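Local coordinates for protein sulfite reductase, desulfoviridin-type subunit gamma (dsvC) (Archaeoglobus fulgidus, PDB 2A5W) that probably acts as a small cytoplasmic sulfur carrier of the DsrC/TusE family, associated with dissimilatory sulfite reduction, at residues 5-10 and 24-29. Numbering follows the deposited sequence.
Sequences EVKGKK and EWDEEV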
# COMPACT_ATOMS: atom_id res chain seq x y z
N GLU A 5 -2.93 -9.75 -13.70
CA GLU A 5 -4.17 -10.53 -13.80
C GLU A 5 -4.74 -10.77 -12.41
O GLU A 5 -4.09 -11.32 -11.53
CB GLU A 5 -3.93 -11.88 -14.47
CG GLU A 5 -3.99 -11.85 -15.97
CD GLU A 5 -3.83 -13.23 -16.59
OE1 GLU A 5 -3.10 -14.08 -16.03
OE2 GLU A 5 -4.45 -13.48 -17.64
N VAL A 6 -5.97 -10.31 -12.23
CA VAL A 6 -6.78 -10.53 -11.04
C VAL A 6 -8.25 -10.32 -11.43
O VAL A 6 -8.55 -9.43 -12.23
CB VAL A 6 -6.36 -9.60 -9.85
CG1 VAL A 6 -6.16 -8.16 -10.32
CG2 VAL A 6 -7.39 -9.68 -8.70
N LYS A 7 -9.13 -11.16 -10.89
CA LYS A 7 -10.60 -11.07 -11.09
C LYS A 7 -11.09 -10.97 -12.55
O LYS A 7 -11.96 -10.15 -12.88
CB LYS A 7 -11.23 -9.98 -10.19
CG LYS A 7 -11.01 -8.51 -10.60
CD LYS A 7 -11.33 -7.54 -9.45
CE LYS A 7 -12.84 -7.44 -9.13
NZ LYS A 7 -13.64 -6.59 -10.09
N GLY A 8 -10.54 -11.83 -13.41
CA GLY A 8 -10.89 -11.87 -14.84
C GLY A 8 -10.46 -10.64 -15.63
O GLY A 8 -10.85 -10.47 -16.78
N LYS A 9 -9.64 -9.80 -15.00
CA LYS A 9 -9.20 -8.54 -15.58
C LYS A 9 -7.68 -8.43 -15.67
O LYS A 9 -6.94 -9.06 -14.89
CB LYS A 9 -9.75 -7.35 -14.77
CG LYS A 9 -11.13 -6.90 -15.23
CD LYS A 9 -11.49 -5.53 -14.67
CE LYS A 9 -12.29 -5.62 -13.38
NZ LYS A 9 -13.75 -5.84 -13.63
N LYS A 10 -7.24 -7.61 -16.62
CA LYS A 10 -5.83 -7.27 -16.75
C LYS A 10 -5.63 -5.80 -16.44
O LYS A 10 -6.01 -4.90 -17.21
CB LYS A 10 -5.28 -7.66 -18.12
CG LYS A 10 -4.80 -9.11 -18.20
CD LYS A 10 -4.18 -9.43 -19.56
CE LYS A 10 -4.13 -10.93 -19.87
NZ LYS A 10 -5.48 -11.57 -20.01
N GLU A 24 -9.81 0.71 -10.00
CA GLU A 24 -10.25 -0.68 -10.12
C GLU A 24 -9.91 -1.47 -8.86
O GLU A 24 -10.27 -2.65 -8.73
CB GLU A 24 -9.62 -1.36 -11.35
CG GLU A 24 -10.04 -0.76 -12.68
CD GLU A 24 -11.47 -1.10 -13.04
OE1 GLU A 24 -11.75 -2.27 -13.42
OE2 GLU A 24 -12.32 -0.19 -12.97
N TRP A 25 -9.21 -0.82 -7.94
CA TRP A 25 -8.73 -1.47 -6.73
C TRP A 25 -9.87 -1.94 -5.84
O TRP A 25 -10.89 -1.28 -5.74
CB TRP A 25 -7.84 -0.49 -5.96
CG TRP A 25 -7.25 -1.03 -4.68
CD1 TRP A 25 -6.01 -1.59 -4.53
CD2 TRP A 25 -7.85 -1.01 -3.37
NE1 TRP A 25 -5.80 -1.93 -3.22
CE2 TRP A 25 -6.91 -1.59 -2.48
CE3 TRP A 25 -9.09 -0.58 -2.86
CZ2 TRP A 25 -7.17 -1.74 -1.11
CZ3 TRP A 25 -9.35 -0.73 -1.49
CH2 TRP A 25 -8.39 -1.30 -0.63
N ASP A 26 -9.66 -3.09 -5.21
CA ASP A 26 -10.48 -3.61 -4.11
C ASP A 26 -9.59 -4.55 -3.31
O ASP A 26 -8.39 -4.69 -3.62
CB ASP A 26 -11.74 -4.31 -4.62
CG ASP A 26 -11.45 -5.44 -5.59
OD1 ASP A 26 -10.42 -6.13 -5.44
OD2 ASP A 26 -12.25 -5.63 -6.52
N GLU A 27 -10.15 -5.20 -2.29
CA GLU A 27 -9.40 -6.16 -1.45
C GLU A 27 -8.70 -7.28 -2.25
O GLU A 27 -7.58 -7.69 -1.91
CB GLU A 27 -10.31 -6.76 -0.36
CG GLU A 27 -10.50 -5.80 0.84
CD GLU A 27 -11.24 -6.40 2.04
OE1 GLU A 27 -11.87 -7.47 1.91
OE2 GLU A 27 -11.19 -5.78 3.14
N GLU A 28 -9.36 -7.77 -3.30
CA GLU A 28 -8.81 -8.80 -4.18
C GLU A 28 -7.56 -8.31 -4.89
O GLU A 28 -6.54 -9.00 -4.91
CB GLU A 28 -9.85 -9.22 -5.23
CG GLU A 28 -10.54 -10.54 -4.97
CD GLU A 28 -11.35 -11.01 -6.17
OE1 GLU A 28 -11.07 -12.12 -6.70
OE2 GLU A 28 -12.25 -10.25 -6.60
N VAL A 29 -7.65 -7.12 -5.47
CA VAL A 29 -6.52 -6.47 -6.13
C VAL A 29 -5.41 -6.24 -5.12
O VAL A 29 -4.24 -6.48 -5.42
CB VAL A 29 -6.95 -5.14 -6.83
CG1 VAL A 29 -5.75 -4.47 -7.47
CG2 VAL A 29 -8.01 -5.42 -7.93
O HOH W 1 -11.86 -4.50 -9.34
O HOH W 2 -9.47 -13.46 -8.99
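The type I' turn of the N-terminal beta hairpin, Val6 to Lys9, rests against the capped first turn of helix 27-34 through Val6 and Lys7. Val6 CG1 lies 4.1 Å from Val29 CG2, the two side chains crossing at about a right angle; Leu11 and Ala32 also touch Val6 and extend this apolar patch. Lys7 takes the polar side. The bend at chi3 (-70°) brings its CE within 3.2 Å of Asp26 OD2, and a second bend at chi4 sets NZ 3.9 Å from the same oxygen, a long salt bridge. A water that accepts from Lys7 NZ at 2.8 Å and donates to Asp26 OD2 bridges the pair. The two carboxylate oxygens of Asp26 thus divide the work, since OD1 receives the Val29 N-H at 2.9 Å in a nearly straight bond (167°), the N-cap interaction. Glu28 runs past Lys7, its OE2 3.7 Å from Lys7 CB, and a second water links Lys7 N to Glu28 OE1. Further out, Lys9 CE approaches Glu24 OE1 at 3.4 Å. A surface contact with Val29 buried behind it, this is a beta hairpin with a two-residue type I' loop, closed by paired Val6-Lys9 backbone bonds, docked on an Asp N-capped helix start.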